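Local coordinates for mandelate racemase/muconate lactonizing enzyme, C-terminal domain protein (Paracoccus denitrificans, PDB 4DWD) that binds magnesium and, as a member of the enolase superfamily, may act as a hydro-lyase, at residues A183-E186 and D191-I194; P297-P302 and F307-V312; K321-A326 and G345-G350. All blocks are in the same frame, centred on the assembly; numbering follows the deposited sequence. Where two conformers were deposited one is given.

Contact 1. Residues A183-E186 and D191-I194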
loop_
_atom_site.group_PDB
_atom_site.type_symbol
_atom_site.label_atom_id
_atom_site.label_comp_id
_atom_site.label_asym_id
_atom_site.label_seq_id
_atom_site.Cartn_x
_atom_site.Cartn_y
_atom_site.Cartn_z
ATOM N N ALA B 183 15.032 -18.437 -33.185
ATOM C CA ALA B 183 15.007 -18.808 -34.597
ATOM C C ALA B 183 14.018 -17.949 -35.394
ATOM O O ALA B 183 14.271 -17.605 -36.558
ATOM C CB ALA B 183 14.678 -20.276 -34.736
ATOM N N VAL B 184 12.887 -17.615 -34.768
ATOM C CA VAL B 184 11.886 -16.779 -35.416
ATOM C C VAL B 184 12.403 -15.349 -35.604
ATOM O O VAL B 184 12.204 -14.757 -36.662
ATOM C CB VAL B 184 10.509 -16.856 -34.699
ATOM C CG1 VAL B 184 9.534 -15.815 -35.260
ATOM C CG2 VAL B 184 9.920 -18.265 -34.865
ATOM N N ARG B 185 13.095 -14.815 -34.600
ATOM C CA ARG B 185 13.732 -13.497 -34.755
ATOM C C ARG B 185 14.730 -13.515 -35.919
ATOM O O ARG B 185 14.776 -12.581 -36.717
ATOM C CB ARG B 185 14.400 -13.058 -33.448
ATOM C CG ARG B 185 15.372 -11.886 -33.595
ATOM C CD ARG B 185 14.701 -10.611 -34.087
ATOM N NE ARG B 185 13.800 -10.065 -33.077
ATOM C CZ ARG B 185 12.833 -9.177 -33.307
ATOM N NH1 ARG B 185 12.595 -8.709 -34.531
ATOM N NH2 ARG B 185 12.095 -8.762 -32.289
ATOM N N GLU B 186 15.518 -14.581 -36.011
ATOM C CA GLU B 186 16.513 -14.677 -37.080
ATOM C C GLU B 186 15.859 -14.732 -38.461
ATOM O O GLU B 186 16.353 -14.134 -39.427
ATOM C CB GLU B 186 17.442 -15.872 -36.839
ATOM C CG GLU B 186 18.344 -15.636 -35.632
ATOM C CD GLU B 186 19.275 -16.779 -35.299
ATOM O OE1 GLU B 186 19.389 -17.733 -36.100
ATOM O OE2 GLU B 186 19.915 -16.699 -34.227
ATOM N N ASP B 191 14.010 -5.817 -37.368
ATOM C CA ASP B 191 12.955 -4.798 -37.400
ATOM C C ASP B 191 11.581 -5.352 -37.059
ATOM O O ASP B 191 10.711 -4.612 -36.568
ATOM C CB ASP B 191 12.876 -4.168 -38.798
ATOM C CG ASP B 191 14.213 -3.638 -39.283
ATOM O OD1 ASP B 191 14.773 -2.728 -38.635
ATOM O OD2 ASP B 191 14.700 -4.129 -40.325
ATOM N N ALA B 192 11.385 -6.639 -37.338
ATOM C CA ALA B 192 10.068 -7.262 -37.258
ATOM C C ALA B 192 9.454 -7.124 -35.873
ATOM O O ALA B 192 10.137 -7.284 -34.857
ATOM C CB ALA B 192 10.161 -8.727 -37.629
ATOM N N VAL B 193 8.156 -6.827 -35.848
ATOM C CA VAL B 193 7.382 -6.803 -34.610
ATOM C C VAL B 193 6.899 -8.234 -34.330
ATOM O O VAL B 193 6.142 -8.795 -35.123
ATOM C CB VAL B 193 6.175 -5.858 -34.739
ATOM C CG1 VAL B 193 5.381 -5.841 -33.449
ATOM C CG2 VAL B 193 6.635 -4.459 -35.120
ATOM N N ILE B 194 7.363 -8.821 -33.224
ATOM C CA ILE B 194 7.032 -10.210 -32.896
ATOM C C ILE B 194 6.507 -10.308 -31.467
ATOM O O ILE B 194 7.110 -9.755 -30.541
ATOM C CB ILE B 194 8.250 -11.162 -33.016
ATOM C CG1 ILE B 194 9.184 -10.753 -34.180
ATOM C CG2 ILE B 194 7.772 -12.606 -33.147
ATOM C CD1 ILE B 194 10.442 -11.603 -34.294
HETATM O O HOH W 1 9.398 -7.072 -31.829
#

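Contact 2. Residues P297-P302 and F307-V312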
loop_
_atom_site.group_PDB
_atom_site.type_symbol
_atom_site.label_atom_id
_atom_site.label_comp_id
_atom_site.label_asym_id
_atom_site.label_seq_id
_atom_site.Cartn_x
_atom_site.Cartn_y
_atom_site.Cartn_z
ATOM N N PRO B 297 -7.726 -6.731 -28.747
ATOM C CA PRO B 297 -8.619 -7.882 -28.556
ATOM C C PRO B 297 -8.059 -9.203 -29.066
ATOM O O PRO B 297 -7.419 -9.255 -30.127
ATOM C CB PRO B 297 -9.843 -7.506 -29.381
ATOM C CG PRO B 297 -9.870 -6.011 -29.323
ATOM C CD PRO B 297 -8.415 -5.605 -29.402
ATOM N N HIS B 298 -8.341 -10.269 -28.319
ATOM C CA HIS B 298 -8.158 -11.631 -28.804
ATOM C C HIS B 298 -9.281 -11.940 -29.768
ATOM O O HIS B 298 -10.456 -11.636 -29.497
ATOM C CB HIS B 298 -8.197 -12.556 -27.601
ATOM C CG HIS B 298 -8.158 -14.026 -27.933
ATOM N ND1 HIS B 298 -9.261 -14.736 -28.244
ATOM C CD2 HIS B 298 -7.101 -14.919 -27.945
ATOM C CE1 HIS B 298 -8.921 -16.021 -28.460
ATOM N NE2 HIS B 298 -7.601 -16.134 -28.278
ATOM N N GLN B 299 -8.956 -12.524 -30.920
ATOM C CA GLN B 299 -10.016 -12.945 -31.843
ATOM C C GLN B 299 -9.452 -13.965 -32.819
ATOM O O GLN B 299 -8.481 -13.689 -33.513
ATOM C CB GLN B 299 -10.598 -11.725 -32.566
ATOM C CG GLN B 299 -12.077 -11.848 -32.902
ATOM C CD GLN B 299 -12.373 -12.985 -33.857
ATOM O OE1 GLN B 299 -13.076 -13.948 -33.510
ATOM N NE2 GLN B 299 -11.816 -12.901 -35.057
ATOM N N THR B 300 -10.048 -15.154 -32.850
ATOM C CA THR B 300 -9.492 -16.268 -33.623
ATOM C C THR B 300 -10.434 -16.815 -34.681
ATOM O O THR B 300 -10.069 -17.753 -35.375
ATOM C CB THR B 300 -9.062 -17.427 -32.701
ATOM O OG1 THR B 300 -10.195 -17.880 -31.943
ATOM C CG2 THR B 300 -7.940 -16.961 -31.751
ATOM N N GLN B 301 -11.626 -16.233 -34.813
ATOM C CA GLN B 301 -12.624 -16.734 -35.775
ATOM C C GLN B 301 -12.667 -15.889 -37.051
ATOM O O GLN B 301 -12.574 -14.662 -36.973
ATOM C CB GLN B 301 -14.009 -16.811 -35.118
ATOM C CG GLN B 301 -14.050 -17.607 -33.811
ATOM C CD GLN B 301 -13.496 -19.021 -33.962
ATOM O OE1 GLN B 301 -13.782 -19.716 -34.937
ATOM N NE2 GLN B 301 -12.703 -19.450 -32.992
ATOM N N PRO B 302 -12.829 -16.531 -38.229
ATOM C CA PRO B 302 -12.665 -15.800 -39.495
ATOM C C PRO B 302 -13.923 -15.122 -40.040
ATOM O O PRO B 302 -13.835 -14.345 -40.997
ATOM C CB PRO B 302 -12.233 -16.902 -40.468
ATOM C CG PRO B 302 -12.892 -18.131 -39.944
ATOM C CD PRO B 302 -12.833 -17.993 -38.438
ATOM N N PHE B 307 -15.707 -9.907 -38.116
ATOM C CA PHE B 307 -16.388 -8.693 -38.550
ATOM C C PHE B 307 -16.772 -7.813 -37.361
ATOM O O PHE B 307 -16.569 -6.599 -37.395
ATOM C CB PHE B 307 -17.600 -9.036 -39.418
ATOM C CG PHE B 307 -17.264 -9.208 -40.871
ATOM C CD1 PHE B 307 -16.532 -10.309 -41.311
ATOM C CD2 PHE B 307 -17.701 -8.280 -41.799
ATOM C CE1 PHE B 307 -16.229 -10.464 -42.652
ATOM C CE2 PHE B 307 -17.405 -8.426 -43.141
ATOM C CZ PHE B 307 -16.660 -9.521 -43.570
ATOM N N ALA B 308 -17.316 -8.414 -36.302
ATOM C CA ALA B 308 -17.613 -7.637 -35.099
ATOM C C ALA B 308 -16.364 -6.951 -34.555
ATOM O O ALA B 308 -16.379 -5.762 -34.233
ATOM C CB ALA B 308 -18.238 -8.530 -34.038
ATOM N N ASN B 309 -15.282 -7.717 -34.486
ATOM C CA ASN B 309 -13.993 -7.226 -34.000
ATOM C C ASN B 309 -13.493 -6.027 -34.801
ATOM O O ASN B 309 -13.103 -5.012 -34.211
ATOM C CB ASN B 309 -12.971 -8.374 -34.016
ATOM C CG ASN B 309 -11.705 -8.074 -33.220
ATOM O OD1 ASN B 309 -11.761 -7.566 -32.104
ATOM N ND2 ASN B 309 -10.552 -8.427 -33.787
ATOM N N ILE B 310 -13.509 -6.125 -36.134
ATOM C CA ILE B 310 -13.010 -4.991 -36.937
ATOM C C ILE B 310 -13.924 -3.748 -36.914
ATOM O O ILE B 310 -13.430 -2.627 -36.966
ATOM C CB ILE B 310 -12.568 -5.382 -38.371
ATOM C CG1 ILE B 310 -13.761 -5.849 -39.218
ATOM C CG2 ILE B 310 -11.425 -6.407 -38.317
ATOM C CD1 ILE B 310 -13.416 -6.050 -40.683
ATOM N N HIS B 311 -15.240 -3.917 -36.793
ATOM C CA HIS B 311 -16.080 -2.728 -36.582
ATOM C C HIS B 311 -15.670 -2.005 -35.319
ATOM O O HIS B 311 -15.512 -0.783 -35.316
ATOM C CB HIS B 311 -17.563 -3.075 -36.549
ATOM C CG HIS B 311 -18.177 -3.251 -37.920
ATOM N ND1 HIS B 311 -18.680 -2.214 -38.625
ATOM C CD2 HIS B 311 -18.351 -4.389 -38.707
ATOM C CE1 HIS B 311 -19.159 -2.664 -39.805
ATOM N NE2 HIS B 311 -18.957 -3.996 -39.855
ATOM N N VAL B 312 -15.504 -2.742 -34.226
ATOM C CA VAL B 312 -15.081 -2.113 -32.972
ATOM C C VAL B 312 -13.684 -1.510 -33.090
ATOM O O VAL B 312 -13.465 -0.380 -32.694
ATOM C CB VAL B 312 -15.161 -3.102 -31.786
ATOM C CG1 VAL B 312 -14.401 -2.591 -30.562
ATOM C CG2 VAL B 312 -16.617 -3.385 -31.433
HETATM O O HOH W 2 -7.681 -8.288 -32.697
HETATM O O HOH W 3 -12.371 -9.706 -30.227
HETATM O O HOH W 4 -10.175 -10.503 -36.053
#

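Contact 3. Residues K321-A326 and G345-G350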
loop_
_atom_site.group_PDB
_atom_site.type_symbol
_atom_site.label_atom_id
_atom_site.label_comp_id
_atom_site.label_asym_id
_atom_site.label_seq_id
_atom_site.Cartn_x
_atom_site.Cartn_y
_atom_site.Cartn_z
ATOM N N LYS B 321 -1.479 -2.135 -31.673
ATOM C CA LYS B 321 -1.100 -3.431 -32.238
ATOM C C LYS B 321 -2.125 -3.784 -33.310
ATOM O O LYS B 321 -3.237 -3.258 -33.295
ATOM C CB LYS B 321 -1.034 -4.517 -31.142
ATOM C CG LYS B 321 -0.123 -4.185 -29.953
ATOM C CD LYS B 321 1.353 -4.371 -30.260
ATOM C CE LYS B 321 2.215 -4.330 -29.000
ATOM N NZ LYS B 321 2.138 -3.045 -28.245
ATOM N N PRO B 322 -1.754 -4.648 -34.260
ATOM C CA PRO B 322 -2.663 -4.996 -35.342
ATOM C C PRO B 322 -3.805 -5.924 -34.922
ATOM O O PRO B 322 -3.857 -6.394 -33.793
ATOM C CB PRO B 322 -1.759 -5.720 -36.344
ATOM C CG PRO B 322 -0.367 -5.379 -35.943
ATOM C CD PRO B 322 -0.422 -5.246 -34.457
ATOM N N VAL B 323 -4.702 -6.175 -35.866
ATOM C CA VAL B 323 -5.831 -7.097 -35.695
ATOM C C VAL B 323 -5.369 -8.553 -35.804
ATOM O O VAL B 323 -4.670 -8.929 -36.741
ATOM C CB VAL B 323 -6.890 -6.833 -36.785
ATOM C CG1 VAL B 323 -8.048 -7.817 -36.661
ATOM C CG2 VAL B 323 -7.401 -5.400 -36.701
ATOM N N GLU B 324 -5.783 -9.385 -34.854
ATOM C CA GLU B 324 -5.417 -10.802 -34.877
ATOM C C GLU B 324 -5.996 -11.570 -36.066
ATOM O O GLU B 324 -7.196 -11.490 -36.350
ATOM C CB GLU B 324 -5.827 -11.486 -33.573
ATOM C CG GLU B 324 -5.336 -12.932 -33.520
ATOM C CD GLU B 324 -5.391 -13.573 -32.147
ATOM O OE1 GLU B 324 -6.073 -13.058 -31.240
ATOM O OE2 GLU B 324 -4.766 -14.638 -31.995
ATOM N N LEU B 325 -5.115 -12.306 -36.747
ATOM C CA LEU B 325 -5.478 -13.258 -37.795
ATOM C C LEU B 325 -4.899 -14.631 -37.447
ATOM O O LEU B 325 -3.705 -14.912 -37.662
ATOM C CB LEU B 325 -5.019 -12.781 -39.178
ATOM C CG LEU B 325 -5.324 -13.749 -40.339
ATOM C CD1 LEU B 325 -6.832 -13.912 -40.531
ATOM C CD2 LEU B 325 -4.657 -13.256 -41.611
ATOM N N ALA B 326 -5.757 -15.484 -36.893
ATOM C CA ALA B 326 -5.311 -16.769 -36.350
ATOM C C ALA B 326 -5.340 -17.915 -37.373
ATOM O O ALA B 326 -5.722 -17.725 -38.529
ATOM C CB ALA B 326 -6.104 -17.120 -35.094
ATOM N N GLY B 345 -1.590 -6.926 -46.519
ATOM C CA GLY B 345 -1.382 -6.960 -45.071
ATOM C C GLY B 345 -2.451 -6.284 -44.229
ATOM O O GLY B 345 -2.253 -6.088 -43.026
ATOM N N HIS B 346 -3.580 -5.933 -44.847
ATOM C CA HIS B 346 -4.661 -5.199 -44.177
ATOM C C HIS B 346 -6.012 -5.823 -44.395
ATOM O O HIS B 346 -6.227 -6.520 -45.386
ATOM C CB HIS B 346 -4.710 -3.757 -44.685
ATOM C CG HIS B 346 -3.529 -2.914 -44.267
ATOM N ND1 HIS B 346 -2.317 -3.024 -44.845
ATOM C CD2 HIS B 346 -3.417 -1.908 -43.307
ATOM C CE1 HIS B 346 -1.469 -2.148 -44.276
ATOM N NE2 HIS B 346 -2.143 -1.462 -43.339
ATOM N N PHE B 347 -6.940 -5.543 -43.483
ATOM C CA PHE B 347 -8.355 -5.891 -43.662
ATOM C C PHE B 347 -9.090 -4.653 -44.143
ATOM O O PHE B 347 -8.997 -3.591 -43.520
ATOM C CB PHE B 347 -8.964 -6.358 -42.340
ATOM C CG PHE B 347 -8.357 -7.624 -41.812
ATOM C CD1 PHE B 347 -8.481 -8.813 -42.522
ATOM C CD2 PHE B 347 -7.676 -7.633 -40.595
ATOM C CE1 PHE B 347 -7.915 -9.989 -42.045
ATOM C CE2 PHE B 347 -7.122 -8.811 -40.100
ATOM C CZ PHE B 347 -7.240 -9.992 -40.827
ATOM N N ALA B 348 -9.807 -4.790 -45.253
ATOM C CA ALA B 348 -10.615 -3.689 -45.782
ATOM C C ALA B 348 -12.033 -3.765 -45.240
ATOM O O ALA B 348 -12.785 -4.691 -45.568
ATOM C CB ALA B 348 -10.619 -3.715 -47.310
ATOM N N LEU B 349 -12.392 -2.789 -44.412
ATOM C CA LEU B 349 -13.738 -2.708 -43.851
ATOM C C LEU B 349 -14.653 -1.924 -44.793
ATOM O O LEU B 349 -14.415 -0.753 -45.065
ATOM C CB LEU B 349 -13.682 -2.043 -42.468
ATOM C CG LEU B 349 -14.977 -1.834 -41.677
ATOM C CD1 LEU B 349 -15.738 -3.137 -41.511
ATOM C CD2 LEU B 349 -14.608 -1.256 -40.327
ATOM N N GLY B 350 -15.685 -2.597 -45.295
ATOM C CA GLY B 350 -16.631 -1.997 -46.236
ATOM C C GLY B 350 -17.784 -1.291 -45.546
ATOM O O GLY B 350 -17.877 -1.291 -44.317
#

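Contact 1. Residues A183-E186 and D191-I194
The guanidinium of R185 turns one face to the end of I194 while its edge reaches the backbone of A192, so one planar group serves an apolar and a polar partner at once. I194 CD1 stands over the centre of the guanidinium, 3.5 Å from R185 CZ, and the two side chains cross obliquely. R185 gets there by a folded route: CG is anti to the backbone N (chi1 166°), and bends at chi2 and chi3 carry the charged end round to the loop that leaves the helix. Near the guanidinium plane, NH1 donates to A192 O at 2.9 Å, with an N-H...O angle of 161°. Water 1 sits at the same edge, accepting from R185 NH2 at 3.2 Å and from I194 N at 3.0 Å. Bonds from NH1 to G189 O and from NE to L217 O add to the grip, and together they hold the plane in place and fix its rotation. Deeper in, V184 CG1 meets I194 CG2 at 4.2 Å, a looser apolar contact continued by Y219, which both side chains touch. The guanidinium thus gathers carbonyl oxygens where helix 174-188 gives way to the loop before strand 194-197. This is the helix-to-strand return of a beta/alpha-barrel unit, with an arginine of the outer helix pinning the turn that leads into the next parallel strand.

Contact 2. Residues P297-P302 and F307-V312
In the C-terminal part of the enolase-type barrel, the loop following strand 294-295 turns back against helix 304-314, and N309 is the helix residue that meets it. Its side chain, with CG anti to the backbone N (chi1 -166°), extends from the helix between P297 and Q299. The two ends of the amide have different neighbours: OD1 comes within 3.3 Å of P297 CB, while ND2 lies 3.5 Å from Q299 CB. The Q299 and N309 side chains run past each other in opposite senses, their amide planes 58° apart; they meet through the aliphatic part of Q299 and bond only by way of water. Water 2 accepts from N309 ND2 and donates to P297 O, water 3 donates to both H298 O and N309 OD1, and water 4 accepts from N309 ND2 and Q299 NE2. Q299 itself is folded back on its own loop: NE2 donates to Q301 O at 2.7 Å, in the carbonyl plane and on a lone pair, whereas Q301 N reaches Q299 OE1 at 3.0 Å from above the carbonyl plane. These two bonds hold the Q299 amide at both ends. H298 bonds through ND1 to D271, and P297 lies about 9 Å, side chain to side chain, from the metal-site residues E223 and E249. Such a strand-loop-helix turn beside the metal site is typical of the active-site end of an enolase-superfamily barrel.

Contact 3. Residues K321-A326 and G345-G350
Apolar packing carries this contact, and the ring of F347 is its centre. F347 CG is anti to the carbonyl carbon (chi1 -64°), which sends the ring across to strand 323-325, where V323 and L325 receive it. V323 approaches obliquely along one side of the ring: its CG1, anti to the backbone N, lies 3.7 Å from F347 CE2, and V323 CB follows at 3.9 Å from the same atom. L325 meets the far end instead, its CB in the ring plane and 3.9 Å from F347 CZ, with CD1 of L325 at 4.0 Å from CZ. Between V323 and L325 the side chain of E324 leaves the strand in the other direction, as alternation along a beta strand requires. The backbones themselves stay apart, V323 CA and F347 CA being 8.4 Å distant; strand 125-132 lies between them, pairing in parallel with 323-325 and antiparallel with 346-348. V323 and L325 bond to its backbone, and so does G345, so the strand that opens the enolase-type barrel domain is the shared partner, and F347 also touches C128 of it. Aromatic contact extends the cluster, since the rings of H306 and F347 meet edge to face. Polar interactions surround the strand: E324 OE2, on a side chain that leaves away from F347, bonds to S131 OG; L325 O accepts from R150; and K321 NZ, just before the strand, forms a salt bridge with E294.

Overall arrangement
From the N terminus, the chain first lays down three strands of an antiparallel sheet, which the C-terminal strands 368-372 and 375-377 later join, and then strand 125-132, which begins the barrel. Contact 1 closes a short turn between helix 174-188 and strand 194-197. Contact 2 closes a similarly short one where the loop after strand 294-295 meets helix 304-314. Contact 3 closes a longer loop that returns strand 346-348 towards strand 323-325. The three are in series, neither nesting nor crossing. Contact 1 touches neither of the others, its centre about 25 Å from that of contact 2 and about 20 Å from that of contact 3. Contacts 2 and 3 touch: Q299 N probably donates to E324 OE1 at 2.9 Å, joining the loop near the metal site to the barrel strand.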